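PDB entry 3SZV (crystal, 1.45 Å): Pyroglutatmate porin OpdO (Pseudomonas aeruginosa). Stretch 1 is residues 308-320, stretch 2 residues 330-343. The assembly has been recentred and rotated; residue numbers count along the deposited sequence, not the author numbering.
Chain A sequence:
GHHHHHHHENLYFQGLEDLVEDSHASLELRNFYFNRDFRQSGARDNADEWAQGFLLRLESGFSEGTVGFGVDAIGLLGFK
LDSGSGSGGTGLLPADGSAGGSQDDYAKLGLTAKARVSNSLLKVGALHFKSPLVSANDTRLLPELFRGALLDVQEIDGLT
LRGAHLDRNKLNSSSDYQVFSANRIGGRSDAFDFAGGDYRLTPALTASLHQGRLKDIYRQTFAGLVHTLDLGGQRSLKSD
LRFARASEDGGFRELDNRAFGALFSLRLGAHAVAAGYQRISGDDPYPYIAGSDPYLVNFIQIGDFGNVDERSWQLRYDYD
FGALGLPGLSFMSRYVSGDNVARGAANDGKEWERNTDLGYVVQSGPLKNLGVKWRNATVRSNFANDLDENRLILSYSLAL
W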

# COMPACT_ATOMS: atom_id res chain seq x y z
N VAL A 308 18.69 0.41 10.06
CA VAL A 308 19.98 1.04 9.79
C VAL A 308 20.99 0.04 9.22
O VAL A 308 21.25 -1.01 9.82
N ASP A 309 21.55 0.38 8.05
CA ASP A 309 22.60 -0.41 7.39
C ASP A 309 22.16 -1.78 6.85
O ASP A 309 22.99 -2.56 6.37
N GLU A 310 20.87 -2.08 6.91
CA GLU A 310 20.42 -3.44 6.60
C GLU A 310 20.60 -3.84 5.14
O GLU A 310 20.16 -3.14 4.23
N ARG A 311 21.23 -5.00 4.93
CA ARG A 311 21.34 -5.62 3.61
C ARG A 311 20.48 -6.86 3.64
O ARG A 311 20.56 -7.64 4.59
N SER A 312 19.65 -7.05 2.62
CA SER A 312 18.75 -8.19 2.65
C SER A 312 18.49 -8.76 1.27
O SER A 312 18.59 -8.05 0.27
N TRP A 313 18.19 -10.05 1.23
CA TRP A 313 17.78 -10.68 -0.01
C TRP A 313 16.49 -11.44 0.20
O TRP A 313 16.18 -11.87 1.32
N GLN A 314 15.73 -11.59 -0.89
CA GLN A 314 14.42 -12.22 -0.86
C GLN A 314 14.32 -13.27 -1.96
O GLN A 314 14.76 -13.03 -3.09
N LEU A 315 13.71 -14.41 -1.63
CA LEU A 315 13.23 -15.33 -2.65
C LEU A 315 11.74 -15.56 -2.40
O LEU A 315 11.33 -15.78 -1.27
N ARG A 316 10.96 -15.52 -3.48
CA ARG A 316 9.51 -15.64 -3.40
C ARG A 316 9.02 -16.59 -4.47
O ARG A 316 9.47 -16.52 -5.63
N TYR A 317 8.10 -17.47 -4.09
CA TYR A 317 7.48 -18.39 -5.04
C TYR A 317 5.96 -18.24 -5.00
O TYR A 317 5.37 -18.17 -3.91
N ASP A 318 5.34 -18.19 -6.18
CA ASP A 318 3.88 -18.22 -6.27
C ASP A 318 3.43 -19.32 -7.22
O ASP A 318 4.09 -19.59 -8.23
N TYR A 319 2.29 -19.93 -6.92
CA TYR A 319 1.66 -20.84 -7.85
C TYR A 319 0.18 -20.50 -7.97
O TYR A 319 -0.53 -20.36 -6.97
N ASP A 320 -0.26 -20.34 -9.21
CA ASP A 320 -1.67 -20.11 -9.51
C ASP A 320 -2.28 -21.42 -9.99
O ASP A 320 -1.88 -21.98 -11.01
N SER A 330 -4.79 -20.25 -4.35
CA SER A 330 -3.52 -19.54 -4.49
C SER A 330 -2.53 -19.97 -3.40
O SER A 330 -2.93 -20.29 -2.28
N PHE A 331 -1.25 -19.98 -3.75
CA PHE A 331 -0.19 -20.26 -2.79
C PHE A 331 0.95 -19.29 -3.05
O PHE A 331 1.34 -19.07 -4.20
N MET A 332 1.48 -18.73 -1.98
CA MET A 332 2.71 -17.94 -2.04
C MET A 332 3.58 -18.28 -0.84
O MET A 332 3.08 -18.46 0.27
N SER A 333 4.89 -18.38 -1.05
CA SER A 333 5.80 -18.43 0.08
C SER A 333 7.01 -17.58 -0.24
O SER A 333 7.49 -17.54 -1.38
N ARG A 334 7.52 -16.88 0.76
CA ARG A 334 8.69 -16.04 0.55
C ARG A 334 9.55 -16.02 1.79
O ARG A 334 9.09 -16.30 2.89
N TYR A 335 10.82 -15.70 1.59
CA TYR A 335 11.80 -15.69 2.67
C TYR A 335 12.71 -14.50 2.42
O TYR A 335 13.17 -14.28 1.29
N VAL A 336 12.95 -13.73 3.48
CA VAL A 336 13.85 -12.60 3.40
C VAL A 336 14.87 -12.72 4.53
O VAL A 336 14.51 -12.98 5.68
N SER A 337 16.14 -12.56 4.19
CA SER A 337 17.22 -12.64 5.17
C SER A 337 18.00 -11.33 5.17
O SER A 337 18.44 -10.85 4.12
N GLY A 338 18.13 -10.73 6.35
CA GLY A 338 18.83 -9.47 6.49
C GLY A 338 20.05 -9.59 7.39
O GLY A 338 20.04 -10.34 8.37
N ASP A 339 21.09 -8.85 7.05
CA ASP A 339 22.27 -8.75 7.91
C ASP A 339 22.86 -7.34 7.83
O ASP A 339 22.27 -6.43 7.24
N ASN A 340 24.03 -7.16 8.45
CA ASN A 340 24.70 -5.87 8.49
C ASN A 340 23.96 -4.82 9.32
O ASN A 340 24.31 -3.65 9.29
N VAL A 341 22.93 -5.24 10.05
CA VAL A 341 22.13 -4.26 10.78
C VAL A 341 22.93 -3.64 11.92
O VAL A 341 23.61 -4.34 12.67
N ALA A 342 22.86 -2.32 12.04
CA ALA A 342 23.55 -1.63 13.13
C ALA A 342 23.00 -2.05 14.50
O ALA A 342 21.78 -2.04 14.74
N ARG A 343 23.90 -2.46 15.37
CA ARG A 343 23.58 -2.68 16.77
C ARG A 343 24.61 -1.85 17.51
O ARG A 343 25.76 -2.26 17.65

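What holds the loop end of stretch 1 against stretch 2? Val308 (chi1 t) sets CG1 3.6 Å from Ala342 CB. Asp309 points toward stretch 2, but its backbone takes the polar partner: Asn340 ND2 donates to Asp309 O at 3.0 Å. Glu310, t at chi1 and chi2, lays CG 3.5 Å from Val341 CG2 and brings OE2 3.7 Å from Gly338 CA, into space that a CB there would occupy.

How do the strands pair charge and rings? Arg311 (chi1 t) reaches across to Asp339 (p) in a salt bridge, Arg311 NE to Asp339 OD1 2.9 Å and NH2 to OD2 3.0 Å. Ser312 (p) lies on the opposite face. Back on the Arg311 face, Trp313 (p) sets CH2 3.6 Å from Tyr335 CD1, with Ser337 CB over the face of its five-membered ring and its six-membered ring oblique to Tyr335.

What fills the Ser312 face? Gln314 (t) lies here, CG 3.7 Å from Val336 CG2. Arg316 (t) spreads its guanidinium over Met332 CG, 3.5 Å from Arg316 NE. Arg316 NH1 is 3.4 Å from Arg334 NH1; water 1 accepts from both and donates to Gln314 OE1, so it links the three side chains.

How does the contact finish? Tyr317 and Phe331, both t, meet edge to edge, Tyr317 CD1 to Phe331 CE2 4.0 Å. Asp318 (m) bridges to Arg316, OD2 to Arg316 NE 2.8 Å, and water 2 links Asp318 OD1 to Phe331 O. The end of Tyr319 (t) leads away.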

# COMPACT_ATOMS: atom_id res chain seq x y z
CB VAL A 308 20.55 1.70 11.07
CG1 VAL A 308 21.95 2.26 10.81
CG2 VAL A 308 19.61 2.79 11.56
CB ASP A 309 23.83 -0.56 8.31
CG ASP A 309 24.59 0.73 8.48
OD1 ASP A 309 24.51 1.59 7.59
OD2 ASP A 309 25.29 0.89 9.51
CB GLU A 310 18.96 -3.64 7.01
CG GLU A 310 18.55 -5.10 6.98
CD GLU A 310 17.35 -5.39 7.83
OE1 GLU A 310 16.65 -4.43 8.23
OE2 GLU A 310 17.12 -6.59 8.14
CB ARG A 311 22.80 -5.98 3.32
CG ARG A 311 23.00 -6.85 2.09
CD ARG A 311 24.47 -7.21 1.91
NE ARG A 311 25.00 -7.89 3.09
CZ ARG A 311 26.27 -7.81 3.49
NH1 ARG A 311 27.14 -7.08 2.80
NH2 ARG A 311 26.67 -8.46 4.58
CB SER A 312 17.43 -7.81 3.34
OG SER A 312 16.73 -6.80 2.62
CB TRP A 313 18.89 -11.61 -0.55
CG TRP A 313 19.27 -12.75 0.33
CD1 TRP A 313 20.33 -12.80 1.20
CD2 TRP A 313 18.62 -14.02 0.42
NE1 TRP A 313 20.37 -14.02 1.83
CE2 TRP A 313 19.33 -14.79 1.37
CE3 TRP A 313 17.50 -14.59 -0.21
CZ2 TRP A 313 18.96 -16.10 1.70
CZ3 TRP A 313 17.14 -15.88 0.12
CH2 TRP A 313 17.86 -16.62 1.07
CB GLN A 314 13.30 -11.19 -1.08
CG GLN A 314 11.90 -11.85 -1.17
CD GLN A 314 10.73 -10.88 -1.32
OE1 GLN A 314 9.59 -11.32 -1.38
NE2 GLN A 314 11.00 -9.57 -1.39
CB LEU A 315 14.02 -16.64 -2.63
CG LEU A 315 15.43 -16.53 -3.23
CD1 LEU A 315 16.25 -17.80 -2.97
CD2 LEU A 315 15.37 -16.22 -4.72
CB ARG A 316 8.84 -14.29 -3.60
CG ARG A 316 7.33 -14.37 -3.65
CD ARG A 316 6.70 -13.00 -3.80
NE ARG A 316 5.30 -13.14 -4.16
CZ ARG A 316 4.35 -12.25 -3.87
NH1 ARG A 316 4.66 -11.15 -3.20
NH2 ARG A 316 3.11 -12.47 -4.25
CB TYR A 317 7.87 -19.84 -4.71
CG TYR A 317 7.15 -20.86 -5.56
CD1 TYR A 317 6.13 -21.64 -5.04
CD2 TYR A 317 7.47 -21.01 -6.91
CE1 TYR A 317 5.47 -22.56 -5.83
CE2 TYR A 317 6.81 -21.92 -7.71
CZ TYR A 317 5.81 -22.70 -7.17
OH TYR A 317 5.16 -23.60 -7.97
CB ASP A 318 3.31 -16.91 -6.84
CG ASP A 318 3.56 -15.71 -5.94
OD1 ASP A 318 2.60 -15.26 -5.29
OD2 ASP A 318 4.69 -15.20 -5.93
CB TYR A 319 1.83 -22.31 -7.42
CG TYR A 319 1.39 -23.27 -8.50
CD1 TYR A 319 2.19 -23.51 -9.61
CD2 TYR A 319 0.15 -23.92 -8.43
CE1 TYR A 319 1.80 -24.38 -10.61
CE2 TYR A 319 -0.25 -24.79 -9.43
CZ TYR A 319 0.57 -25.02 -10.53
OH TYR A 319 0.18 -25.87 -11.52
CB ASP A 320 -1.81 -19.00 -10.55
CG ASP A 320 -3.25 -18.72 -10.92
OD1 ASP A 320 -3.76 -17.63 -10.57
OD2 ASP A 320 -3.86 -19.58 -11.56
CB SER A 330 -3.73 -18.03 -4.41
OG SER A 330 -4.36 -17.67 -3.18
CB PHE A 331 0.32 -21.70 -2.96
CG PHE A 331 1.50 -22.02 -2.08
CD1 PHE A 331 1.31 -22.41 -0.76
CD2 PHE A 331 2.81 -21.90 -2.55
CE1 PHE A 331 2.40 -22.71 0.06
CE2 PHE A 331 3.89 -22.21 -1.74
CZ PHE A 331 3.69 -22.60 -0.43
CB MET A 332 2.38 -16.45 -2.06
CG MET A 332 3.63 -15.55 -2.16
SD MET A 332 4.46 -15.17 -0.59
CE MET A 332 3.23 -14.11 0.15
CB SER A 333 6.19 -19.87 0.42
OG SER A 333 6.72 -19.95 1.73
CB ARG A 334 8.29 -14.62 0.13
CG ARG A 334 7.38 -13.93 1.13
CD ARG A 334 6.90 -12.59 0.62
NE ARG A 334 5.87 -12.09 1.52
CZ ARG A 334 5.02 -11.11 1.23
NH1 ARG A 334 5.11 -10.48 0.07
NH2 ARG A 334 4.09 -10.75 2.10
CB TYR A 335 12.60 -16.99 2.65
CG TYR A 335 13.72 -17.05 3.66
CD1 TYR A 335 15.03 -16.76 3.31
CD2 TYR A 335 13.47 -17.44 4.97
CE1 TYR A 335 16.07 -16.84 4.24
CE2 TYR A 335 14.50 -17.53 5.91
CZ TYR A 335 15.78 -17.22 5.53
OH TYR A 335 16.79 -17.31 6.47
CB VAL A 336 13.09 -11.27 3.53
CG1 VAL A 336 14.06 -10.09 3.42
CG2 VAL A 336 12.00 -11.17 2.47
CB SER A 337 18.15 -13.80 4.81
OG SER A 337 19.23 -13.92 5.73
CB ASP A 339 23.29 -9.87 7.62
CG ASP A 339 24.04 -9.67 6.31
OD1 ASP A 339 23.70 -8.76 5.53
OD2 ASP A 339 24.98 -10.45 6.06
CB ASN A 340 24.98 -5.33 7.08
CG ASN A 340 26.13 -4.33 7.06
OD1 ASN A 340 27.22 -4.61 7.57
ND2 ASN A 340 25.89 -3.15 6.48
CB VAL A 341 20.82 -4.88 11.31
CG1 VAL A 341 20.05 -3.87 12.16
CG2 VAL A 341 19.97 -5.37 10.15
CB ALA A 342 23.48 -0.13 12.95
CB ARG A 343 23.68 -4.17 17.15
CG ARG A 343 22.74 -5.08 16.35
CD ARG A 343 22.45 -6.40 17.06
NE ARG A 343 23.66 -7.19 17.30
CZ ARG A 343 23.71 -8.30 18.03
NH1 ARG A 343 22.61 -8.77 18.60
NH2 ARG A 343 24.86 -8.94 18.18
O HOH W 1 7.20 -10.18 -1.85
O HOH W 2 0.13 -16.23 -5.22
O HOH W 3 -1.26 -18.09 -6.33